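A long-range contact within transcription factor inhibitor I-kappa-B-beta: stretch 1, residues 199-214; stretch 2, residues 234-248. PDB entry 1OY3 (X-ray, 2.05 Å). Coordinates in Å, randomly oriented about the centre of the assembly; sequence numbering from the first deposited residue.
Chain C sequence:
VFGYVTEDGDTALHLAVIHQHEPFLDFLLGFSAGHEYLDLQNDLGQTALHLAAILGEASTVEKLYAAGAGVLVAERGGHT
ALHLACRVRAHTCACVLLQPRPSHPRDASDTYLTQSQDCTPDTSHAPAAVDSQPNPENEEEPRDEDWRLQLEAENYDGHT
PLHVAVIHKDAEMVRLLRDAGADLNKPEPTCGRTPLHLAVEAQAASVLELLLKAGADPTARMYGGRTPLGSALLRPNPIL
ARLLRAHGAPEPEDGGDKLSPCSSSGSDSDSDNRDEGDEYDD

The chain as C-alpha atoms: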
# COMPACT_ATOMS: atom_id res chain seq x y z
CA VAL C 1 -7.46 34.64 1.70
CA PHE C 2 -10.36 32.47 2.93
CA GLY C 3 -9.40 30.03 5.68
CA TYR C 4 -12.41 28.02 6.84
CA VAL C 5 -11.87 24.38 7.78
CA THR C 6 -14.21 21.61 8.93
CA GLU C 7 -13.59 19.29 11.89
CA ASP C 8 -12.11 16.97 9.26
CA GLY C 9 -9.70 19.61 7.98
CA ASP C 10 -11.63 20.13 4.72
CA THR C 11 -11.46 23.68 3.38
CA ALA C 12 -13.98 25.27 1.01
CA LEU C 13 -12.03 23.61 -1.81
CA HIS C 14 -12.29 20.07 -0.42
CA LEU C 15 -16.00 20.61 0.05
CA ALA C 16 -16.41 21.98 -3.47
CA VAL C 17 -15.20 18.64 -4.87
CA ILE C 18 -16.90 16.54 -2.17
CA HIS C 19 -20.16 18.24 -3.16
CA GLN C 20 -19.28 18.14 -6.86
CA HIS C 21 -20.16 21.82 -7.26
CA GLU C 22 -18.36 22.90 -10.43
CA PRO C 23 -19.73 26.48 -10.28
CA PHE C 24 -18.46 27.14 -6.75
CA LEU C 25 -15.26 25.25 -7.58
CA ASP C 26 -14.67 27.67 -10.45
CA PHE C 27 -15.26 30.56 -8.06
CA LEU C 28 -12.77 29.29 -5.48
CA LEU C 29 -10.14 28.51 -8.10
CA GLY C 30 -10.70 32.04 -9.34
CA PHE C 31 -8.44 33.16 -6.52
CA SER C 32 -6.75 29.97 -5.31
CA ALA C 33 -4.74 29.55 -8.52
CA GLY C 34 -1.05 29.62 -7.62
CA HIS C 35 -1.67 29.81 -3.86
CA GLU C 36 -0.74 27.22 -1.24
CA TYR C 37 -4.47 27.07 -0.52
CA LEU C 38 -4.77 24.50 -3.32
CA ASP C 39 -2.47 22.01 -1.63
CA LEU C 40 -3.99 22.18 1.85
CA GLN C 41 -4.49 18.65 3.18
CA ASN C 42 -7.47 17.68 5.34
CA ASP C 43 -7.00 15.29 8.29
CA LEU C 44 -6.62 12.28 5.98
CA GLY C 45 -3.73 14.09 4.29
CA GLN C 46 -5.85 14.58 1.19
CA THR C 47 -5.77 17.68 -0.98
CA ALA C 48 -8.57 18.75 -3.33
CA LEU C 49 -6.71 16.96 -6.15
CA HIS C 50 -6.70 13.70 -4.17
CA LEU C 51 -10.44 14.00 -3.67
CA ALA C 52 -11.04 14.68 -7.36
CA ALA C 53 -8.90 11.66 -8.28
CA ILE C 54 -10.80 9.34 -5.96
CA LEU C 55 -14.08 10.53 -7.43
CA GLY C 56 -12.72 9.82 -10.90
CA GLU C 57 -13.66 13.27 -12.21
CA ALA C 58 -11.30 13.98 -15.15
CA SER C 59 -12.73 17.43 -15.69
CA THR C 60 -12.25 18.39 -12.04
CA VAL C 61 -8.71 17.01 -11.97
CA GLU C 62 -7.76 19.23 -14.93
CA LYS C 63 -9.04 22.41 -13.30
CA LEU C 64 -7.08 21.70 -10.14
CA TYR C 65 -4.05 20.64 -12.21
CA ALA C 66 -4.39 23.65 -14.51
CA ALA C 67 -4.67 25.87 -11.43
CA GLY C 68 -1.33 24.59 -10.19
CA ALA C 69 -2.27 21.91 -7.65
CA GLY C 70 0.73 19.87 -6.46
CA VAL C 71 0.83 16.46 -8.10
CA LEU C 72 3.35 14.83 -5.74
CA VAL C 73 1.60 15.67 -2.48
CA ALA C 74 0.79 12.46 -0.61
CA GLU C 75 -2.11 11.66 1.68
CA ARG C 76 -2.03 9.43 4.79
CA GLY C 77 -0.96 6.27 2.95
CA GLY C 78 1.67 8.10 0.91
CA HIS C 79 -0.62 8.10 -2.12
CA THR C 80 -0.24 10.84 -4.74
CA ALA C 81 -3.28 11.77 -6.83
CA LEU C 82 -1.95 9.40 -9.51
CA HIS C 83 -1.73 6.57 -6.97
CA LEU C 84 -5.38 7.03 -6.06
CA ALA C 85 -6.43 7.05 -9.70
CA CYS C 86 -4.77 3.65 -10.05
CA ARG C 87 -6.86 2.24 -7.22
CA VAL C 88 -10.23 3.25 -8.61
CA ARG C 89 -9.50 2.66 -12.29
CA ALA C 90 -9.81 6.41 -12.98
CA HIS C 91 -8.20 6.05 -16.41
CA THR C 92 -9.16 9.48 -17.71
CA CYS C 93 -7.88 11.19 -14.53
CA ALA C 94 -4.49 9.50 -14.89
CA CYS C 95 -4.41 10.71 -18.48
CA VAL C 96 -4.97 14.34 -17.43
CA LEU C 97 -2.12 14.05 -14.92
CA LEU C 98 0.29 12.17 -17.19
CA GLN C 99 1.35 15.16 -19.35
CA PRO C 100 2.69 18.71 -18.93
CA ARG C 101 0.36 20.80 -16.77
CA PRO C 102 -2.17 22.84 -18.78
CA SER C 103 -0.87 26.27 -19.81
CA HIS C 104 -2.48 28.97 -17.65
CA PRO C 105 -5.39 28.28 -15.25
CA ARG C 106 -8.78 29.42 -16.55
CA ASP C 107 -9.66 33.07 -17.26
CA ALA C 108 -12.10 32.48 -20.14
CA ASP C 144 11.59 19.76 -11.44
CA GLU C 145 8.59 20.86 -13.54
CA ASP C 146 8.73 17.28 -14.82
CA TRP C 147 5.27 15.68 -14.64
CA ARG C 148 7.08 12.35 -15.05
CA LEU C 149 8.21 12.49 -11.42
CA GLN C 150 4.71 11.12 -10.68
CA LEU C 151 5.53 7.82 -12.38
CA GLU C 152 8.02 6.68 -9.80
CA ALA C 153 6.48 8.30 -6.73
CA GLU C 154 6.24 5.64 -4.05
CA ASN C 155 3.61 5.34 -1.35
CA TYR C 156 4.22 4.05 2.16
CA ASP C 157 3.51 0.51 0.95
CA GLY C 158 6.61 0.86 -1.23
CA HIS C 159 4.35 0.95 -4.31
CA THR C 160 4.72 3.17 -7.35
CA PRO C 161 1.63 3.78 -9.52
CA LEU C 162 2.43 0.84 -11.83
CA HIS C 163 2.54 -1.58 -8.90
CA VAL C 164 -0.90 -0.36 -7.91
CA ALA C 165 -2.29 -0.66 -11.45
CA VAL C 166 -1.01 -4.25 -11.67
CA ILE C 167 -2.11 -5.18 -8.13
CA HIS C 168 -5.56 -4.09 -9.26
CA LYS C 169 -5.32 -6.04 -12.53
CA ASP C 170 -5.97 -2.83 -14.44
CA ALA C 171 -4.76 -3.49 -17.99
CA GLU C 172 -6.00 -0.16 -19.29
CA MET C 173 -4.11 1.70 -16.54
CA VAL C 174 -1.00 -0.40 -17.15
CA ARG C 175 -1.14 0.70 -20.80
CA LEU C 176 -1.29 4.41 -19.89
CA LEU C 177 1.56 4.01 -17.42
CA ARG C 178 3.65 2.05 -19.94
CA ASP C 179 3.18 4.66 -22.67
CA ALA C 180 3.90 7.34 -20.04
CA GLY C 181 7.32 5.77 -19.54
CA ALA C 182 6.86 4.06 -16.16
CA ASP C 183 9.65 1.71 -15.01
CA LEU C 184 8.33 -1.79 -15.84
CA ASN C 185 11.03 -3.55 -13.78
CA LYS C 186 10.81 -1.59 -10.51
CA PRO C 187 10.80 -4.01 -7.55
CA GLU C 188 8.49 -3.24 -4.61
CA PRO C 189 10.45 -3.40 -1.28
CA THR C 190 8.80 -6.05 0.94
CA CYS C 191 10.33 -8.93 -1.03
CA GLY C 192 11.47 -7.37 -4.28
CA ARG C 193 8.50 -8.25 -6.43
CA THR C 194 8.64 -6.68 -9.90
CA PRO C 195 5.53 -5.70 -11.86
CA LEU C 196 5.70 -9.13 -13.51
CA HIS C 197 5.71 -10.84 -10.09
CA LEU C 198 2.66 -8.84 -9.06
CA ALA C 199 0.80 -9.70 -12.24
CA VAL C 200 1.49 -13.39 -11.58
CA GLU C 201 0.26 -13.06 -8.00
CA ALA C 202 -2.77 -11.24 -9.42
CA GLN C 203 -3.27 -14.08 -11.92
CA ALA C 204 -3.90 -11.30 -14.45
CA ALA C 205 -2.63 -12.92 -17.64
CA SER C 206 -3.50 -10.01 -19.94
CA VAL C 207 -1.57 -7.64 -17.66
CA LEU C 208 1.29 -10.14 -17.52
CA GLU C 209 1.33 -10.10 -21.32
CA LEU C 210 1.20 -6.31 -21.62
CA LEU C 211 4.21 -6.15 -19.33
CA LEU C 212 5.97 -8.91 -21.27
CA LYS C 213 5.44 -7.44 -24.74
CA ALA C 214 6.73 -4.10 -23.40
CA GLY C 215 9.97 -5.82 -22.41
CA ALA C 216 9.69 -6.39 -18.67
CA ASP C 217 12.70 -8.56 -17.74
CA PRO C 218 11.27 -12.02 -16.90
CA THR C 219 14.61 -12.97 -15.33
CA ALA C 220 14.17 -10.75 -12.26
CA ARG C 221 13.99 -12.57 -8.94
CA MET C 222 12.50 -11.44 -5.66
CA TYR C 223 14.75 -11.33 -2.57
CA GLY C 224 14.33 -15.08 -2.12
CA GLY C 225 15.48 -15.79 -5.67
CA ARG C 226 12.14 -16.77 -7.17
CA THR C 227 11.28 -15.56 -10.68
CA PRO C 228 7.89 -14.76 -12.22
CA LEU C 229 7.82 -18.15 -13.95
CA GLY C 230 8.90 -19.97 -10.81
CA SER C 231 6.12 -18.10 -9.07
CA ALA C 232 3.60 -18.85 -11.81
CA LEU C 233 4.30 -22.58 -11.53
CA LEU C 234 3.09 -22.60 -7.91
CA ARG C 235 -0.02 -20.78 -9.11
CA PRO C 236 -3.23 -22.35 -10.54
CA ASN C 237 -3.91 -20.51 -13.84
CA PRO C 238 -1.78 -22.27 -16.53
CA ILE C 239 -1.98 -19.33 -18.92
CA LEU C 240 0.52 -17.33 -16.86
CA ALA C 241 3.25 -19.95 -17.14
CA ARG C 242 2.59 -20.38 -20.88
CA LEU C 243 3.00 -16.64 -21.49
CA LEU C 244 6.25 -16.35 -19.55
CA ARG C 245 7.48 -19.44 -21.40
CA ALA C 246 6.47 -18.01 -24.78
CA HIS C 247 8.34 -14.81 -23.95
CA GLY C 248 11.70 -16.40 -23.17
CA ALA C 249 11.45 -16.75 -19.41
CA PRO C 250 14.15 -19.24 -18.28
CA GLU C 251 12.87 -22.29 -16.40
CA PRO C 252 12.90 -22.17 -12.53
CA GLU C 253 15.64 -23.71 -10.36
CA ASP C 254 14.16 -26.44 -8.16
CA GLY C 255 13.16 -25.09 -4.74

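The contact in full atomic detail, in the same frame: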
# COMPACT_ATOMS: atom_id res chain seq x y z
N ALA C 199 1.80 -9.25 -11.30
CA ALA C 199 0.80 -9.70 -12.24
C ALA C 199 0.55 -11.20 -12.05
O ALA C 199 -0.58 -11.66 -12.13
CB ALA C 199 1.24 -9.42 -13.67
N VAL C 200 1.62 -11.95 -11.79
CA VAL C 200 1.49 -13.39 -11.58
C VAL C 200 0.68 -13.64 -10.31
O VAL C 200 -0.23 -14.48 -10.29
CB VAL C 200 2.87 -14.07 -11.50
CG1 VAL C 200 2.70 -15.56 -11.24
CG2 VAL C 200 3.62 -13.86 -12.79
N GLU C 201 0.99 -12.91 -9.25
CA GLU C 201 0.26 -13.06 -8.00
C GLU C 201 -1.20 -12.70 -8.23
O GLU C 201 -2.10 -13.32 -7.67
CB GLU C 201 0.84 -12.15 -6.92
CG GLU C 201 2.22 -12.59 -6.45
CD GLU C 201 2.57 -12.03 -5.08
OE1 GLU C 201 3.60 -12.47 -4.52
OE2 GLU C 201 1.84 -11.15 -4.58
N ALA C 202 -1.43 -11.70 -9.09
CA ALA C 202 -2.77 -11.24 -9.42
C ALA C 202 -3.48 -12.16 -10.41
O ALA C 202 -4.67 -11.98 -10.68
CB ALA C 202 -2.70 -9.83 -10.01
N GLN C 203 -2.75 -13.13 -10.94
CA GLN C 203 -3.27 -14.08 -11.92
C GLN C 203 -3.91 -13.31 -13.08
O GLN C 203 -4.86 -13.77 -13.71
CB GLN C 203 -4.30 -15.02 -11.27
CG GLN C 203 -3.76 -15.86 -10.11
CD GLN C 203 -2.74 -16.91 -10.54
OE1 GLN C 203 -3.10 -17.95 -11.11
NE2 GLN C 203 -1.47 -16.64 -10.29
N ALA C 204 -3.39 -12.12 -13.36
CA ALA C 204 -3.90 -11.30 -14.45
C ALA C 204 -3.02 -11.53 -15.67
O ALA C 204 -2.03 -10.82 -15.89
CB ALA C 204 -3.90 -9.82 -14.05
N ALA C 205 -3.38 -12.54 -16.45
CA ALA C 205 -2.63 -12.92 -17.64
C ALA C 205 -2.47 -11.82 -18.68
O ALA C 205 -1.38 -11.65 -19.24
CB ALA C 205 -3.28 -14.15 -18.29
N SER C 206 -3.54 -11.08 -18.94
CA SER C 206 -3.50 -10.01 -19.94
C SER C 206 -2.53 -8.90 -19.51
O SER C 206 -1.86 -8.28 -20.34
CB SER C 206 -4.90 -9.43 -20.16
OG SER C 206 -5.24 -8.54 -19.11
N VAL C 207 -2.47 -8.65 -18.20
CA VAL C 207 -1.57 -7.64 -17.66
C VAL C 207 -0.16 -8.20 -17.76
O VAL C 207 0.79 -7.49 -18.11
CB VAL C 207 -1.93 -7.32 -16.18
CG1 VAL C 207 -0.82 -6.49 -15.52
CG2 VAL C 207 -3.25 -6.57 -16.13
N LEU C 208 -0.01 -9.49 -17.45
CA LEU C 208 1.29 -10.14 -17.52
C LEU C 208 1.82 -10.00 -18.95
O LEU C 208 3.01 -9.69 -19.16
CB LEU C 208 1.15 -11.62 -17.17
CG LEU C 208 2.40 -12.51 -17.30
CD1 LEU C 208 3.50 -11.99 -16.38
CD2 LEU C 208 2.03 -13.95 -16.95
N GLU C 209 0.94 -10.21 -19.92
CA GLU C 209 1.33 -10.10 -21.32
C GLU C 209 1.71 -8.69 -21.71
O GLU C 209 2.73 -8.48 -22.37
CB GLU C 209 0.21 -10.60 -22.24
CG GLU C 209 0.54 -10.42 -23.72
CD GLU C 209 -0.31 -11.30 -24.61
OE1 GLU C 209 -1.55 -11.17 -24.58
OE2 GLU C 209 0.28 -12.13 -25.35
N LEU C 210 0.89 -7.71 -21.31
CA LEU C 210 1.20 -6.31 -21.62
C LEU C 210 2.61 -6.03 -21.15
O LEU C 210 3.45 -5.53 -21.90
CB LEU C 210 0.23 -5.36 -20.92
CG LEU C 210 -1.17 -5.21 -21.53
CD1 LEU C 210 -2.02 -4.26 -20.69
CD2 LEU C 210 -1.05 -4.70 -22.97
N LEU C 211 2.89 -6.36 -19.89
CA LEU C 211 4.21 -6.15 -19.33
C LEU C 211 5.26 -6.86 -20.18
O LEU C 211 6.28 -6.26 -20.56
CB LEU C 211 4.26 -6.68 -17.89
CG LEU C 211 3.44 -5.87 -16.89
CD1 LEU C 211 3.35 -6.60 -15.56
CD2 LEU C 211 4.08 -4.50 -16.72
N LEU C 212 5.02 -8.13 -20.48
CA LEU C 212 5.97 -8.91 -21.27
C LEU C 212 6.27 -8.30 -22.64
O LEU C 212 7.43 -8.07 -22.98
CB LEU C 212 5.47 -10.35 -21.42
CG LEU C 212 5.68 -11.18 -20.14
CD1 LEU C 212 4.99 -12.53 -20.26
CD2 LEU C 212 7.19 -11.34 -19.87
N LYS C 213 5.23 -8.02 -23.42
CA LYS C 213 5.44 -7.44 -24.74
C LYS C 213 6.21 -6.12 -24.64
O LYS C 213 6.99 -5.80 -25.54
CB LYS C 213 4.09 -7.23 -25.45
CG LYS C 213 3.18 -8.44 -25.37
CD LYS C 213 2.51 -8.79 -26.69
CE LYS C 213 1.52 -7.73 -27.16
NZ LYS C 213 0.80 -8.21 -28.38
N ALA C 214 6.01 -5.37 -23.56
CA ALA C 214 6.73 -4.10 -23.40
C ALA C 214 8.17 -4.29 -22.94
O ALA C 214 8.90 -3.32 -22.71
CB ALA C 214 6.00 -3.18 -22.43
N LEU C 234 3.77 -22.30 -9.17
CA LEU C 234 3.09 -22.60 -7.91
C LEU C 234 1.69 -22.00 -7.89
O LEU C 234 0.98 -22.08 -6.89
CB LEU C 234 3.90 -22.04 -6.74
CG LEU C 234 5.34 -22.54 -6.60
CD1 LEU C 234 6.02 -21.84 -5.44
CD2 LEU C 234 5.33 -24.03 -6.38
N ARG C 235 1.29 -21.39 -9.00
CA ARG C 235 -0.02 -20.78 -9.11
C ARG C 235 -0.93 -21.70 -9.93
O ARG C 235 -0.44 -22.56 -10.66
CB ARG C 235 0.10 -19.41 -9.79
CG ARG C 235 1.16 -18.48 -9.19
CD ARG C 235 0.71 -17.81 -7.89
NE ARG C 235 1.82 -17.14 -7.21
CZ ARG C 235 1.69 -16.30 -6.19
NH1 ARG C 235 0.48 -16.01 -5.71
NH2 ARG C 235 2.76 -15.75 -5.63
N PRO C 236 -2.25 -21.53 -9.81
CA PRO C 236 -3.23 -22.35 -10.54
C PRO C 236 -3.37 -22.10 -12.05
O PRO C 236 -3.16 -23.01 -12.85
CB PRO C 236 -4.52 -22.08 -9.79
CG PRO C 236 -4.36 -20.66 -9.37
CD PRO C 236 -2.94 -20.64 -8.86
N ASN C 237 -3.72 -20.87 -12.43
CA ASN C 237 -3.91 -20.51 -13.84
C ASN C 237 -2.69 -20.83 -14.71
O ASN C 237 -1.65 -20.19 -14.61
CB ASN C 237 -4.26 -19.03 -13.95
CG ASN C 237 -4.67 -18.63 -15.35
OD1 ASN C 237 -5.00 -17.47 -15.61
ND2 ASN C 237 -4.64 -19.59 -16.27
N PRO C 238 -2.83 -21.82 -15.61
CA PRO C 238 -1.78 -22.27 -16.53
C PRO C 238 -1.33 -21.23 -17.54
O PRO C 238 -0.18 -21.22 -17.97
CB PRO C 238 -2.40 -23.49 -17.21
CG PRO C 238 -3.48 -23.93 -16.25
CD PRO C 238 -4.05 -22.63 -15.79
N ILE C 239 -2.26 -20.36 -17.94
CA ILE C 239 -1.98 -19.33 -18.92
C ILE C 239 -0.71 -18.55 -18.59
O ILE C 239 0.15 -18.35 -19.45
CB ILE C 239 -3.14 -18.32 -19.02
CG1 ILE C 239 -4.46 -19.07 -19.16
CG2 ILE C 239 -2.91 -17.39 -20.21
CD1 ILE C 239 -4.54 -19.98 -20.37
N LEU C 240 -0.62 -18.11 -17.34
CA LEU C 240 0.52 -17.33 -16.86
C LEU C 240 1.87 -17.95 -17.16
O LEU C 240 2.78 -17.27 -17.62
CB LEU C 240 0.38 -17.09 -15.35
CG LEU C 240 -0.88 -16.32 -14.95
CD1 LEU C 240 -1.03 -16.33 -13.44
CD2 LEU C 240 -0.80 -14.90 -15.47
N ALA C 241 2.00 -19.24 -16.89
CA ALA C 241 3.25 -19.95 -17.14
C ALA C 241 3.52 -19.99 -18.65
O ALA C 241 4.63 -19.72 -19.10
CB ALA C 241 3.17 -21.36 -16.59
N ARG C 242 2.48 -20.31 -19.42
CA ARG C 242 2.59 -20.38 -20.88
C ARG C 242 3.17 -19.08 -21.42
O ARG C 242 4.15 -19.10 -22.16
CB ARG C 242 1.21 -20.63 -21.50
CG ARG C 242 0.52 -21.90 -21.00
CD ARG C 242 -0.91 -22.00 -21.56
NE ARG C 242 -1.63 -23.15 -21.02
CZ ARG C 242 -2.94 -23.34 -21.18
NH1 ARG C 242 -3.67 -22.47 -21.86
NH2 ARG C 242 -3.52 -24.41 -20.65
N LEU C 243 2.55 -17.96 -21.05
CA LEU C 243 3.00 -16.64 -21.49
C LEU C 243 4.48 -16.43 -21.22
O LEU C 243 5.26 -16.19 -22.15
CB LEU C 243 2.21 -15.54 -20.76
CG LEU C 243 0.83 -15.16 -21.31
CD1 LEU C 243 -0.01 -16.40 -21.52
CD2 LEU C 243 0.15 -14.19 -20.34
N LEU C 244 4.86 -16.52 -19.95
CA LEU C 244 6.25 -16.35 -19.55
C LEU C 244 7.15 -17.24 -20.40
O LEU C 244 8.20 -16.81 -20.88
CB LEU C 244 6.42 -16.67 -18.06
CG LEU C 244 5.86 -15.60 -17.13
CD1 LEU C 244 5.54 -16.18 -15.76
CD2 LEU C 244 6.88 -14.46 -17.02
N ARG C 245 6.72 -18.49 -20.59
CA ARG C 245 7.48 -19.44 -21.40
C ARG C 245 7.64 -18.83 -22.79
O ARG C 245 8.75 -18.59 -23.26
CB ARG C 245 6.72 -20.76 -21.52
CG ARG C 245 6.45 -21.51 -20.23
CD ARG C 245 7.69 -22.20 -19.69
NE ARG C 245 7.36 -23.51 -19.10
CZ ARG C 245 6.47 -23.70 -18.14
NH1 ARG C 245 5.80 -22.67 -17.63
NH2 ARG C 245 6.24 -24.92 -17.68
N ALA C 246 6.50 -18.57 -23.43
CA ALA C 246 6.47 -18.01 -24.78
C ALA C 246 7.31 -16.75 -24.95
O ALA C 246 7.73 -16.43 -26.06
CB ALA C 246 5.02 -17.73 -25.18
N HIS C 247 7.55 -16.02 -23.86
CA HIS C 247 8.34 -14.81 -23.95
C HIS C 247 9.79 -14.95 -23.49
O HIS C 247 10.42 -13.97 -23.10
CB HIS C 247 7.67 -13.66 -23.19
CG HIS C 247 6.65 -12.93 -24.01
ND1 HIS C 247 5.35 -13.37 -24.15
CD2 HIS C 247 6.76 -11.82 -24.78
CE1 HIS C 247 4.70 -12.56 -24.97
NE2 HIS C 247 5.53 -11.62 -25.37
N GLY C 248 10.31 -16.17 -23.54
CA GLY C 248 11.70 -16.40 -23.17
C GLY C 248 12.08 -16.36 -21.70
O GLY C 248 13.20 -16.00 -21.36

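This contact is the side-by-side packing of two nearly parallel helices through a leucine-rich seam, with a polar cluster at the end where both helices begin and a histidine at the other. Helices 205-213 and 238-246 run in the same direction, at 11° to each other. Their axes come within 9.6 Å. The backbones are nearest at A205 and L240, whose CA atoms are 5.5 Å apart. The small side chain of A205 lies at this narrow point, and its CB is 3.8 Å from both I239 CG2 and L240 CD2.

L243 is the knob of the interface. Its side chain sits in a hole formed by A205, L208, E209 and L212. L243 CD2 lies 4.0 Å from A205 CB, 3.9 Å from L208 CD2 and 4.1 Å from E209 CB. L212 closes the hole one turn beyond L208, with its CD1 4.1 Å from L243 CB.

L240 and L244 both have CA-to-CB bonds pointing sideways, but their side chains end nearer to stretch 1. L208 CD2 meets L240 CD2 at 3.3 Å, a tight apolar contact. L208 CD2 is also 4.2 Å from L244 CG. V200, from the preceding helix, extends this apolar layer. Its CG2 is 4.2 Å from L244 CD1.

Q203 links the two loops. It follows the helix containing V200 and has positive phi, as part of a Schellman motif. Its side chain folds back, so that Q203 NE2 donates a very short hydrogen bond of 2.5 Å to V200 O. Both ends of the amide also meet stretch 2. N237 N donates a hydrogen bond to Q203 OE1 at 3.3 Å, and Q203 NE2 packs 3.2 Å from R235 CB. The bond from N237 is the one hydrogen bond identified between the stretches.

R235 reaches back along the preceding helix to E201. E201 OE1 and R235 NH2 form a salt bridge at 3.6 Å. E201 CG lies over one face of the guanidinium, 3.3 Å from R235 NH2, so the aliphatic part of the glutamate also packs on the arginine. Both side chains have further hydrogen bonds elsewhere in the structure.

At the far end, H247 is the first residue after helix 238-246 to leave helical geometry. L212 CB lies over one face of its ring. It is 3.9 Å from the H247 ring centroid and 12° off the normal, a CH-pi contact. A weak hydrogen bond from H247 ND1 to L243 O, 3.5 Å long, ties the ring to its own helix.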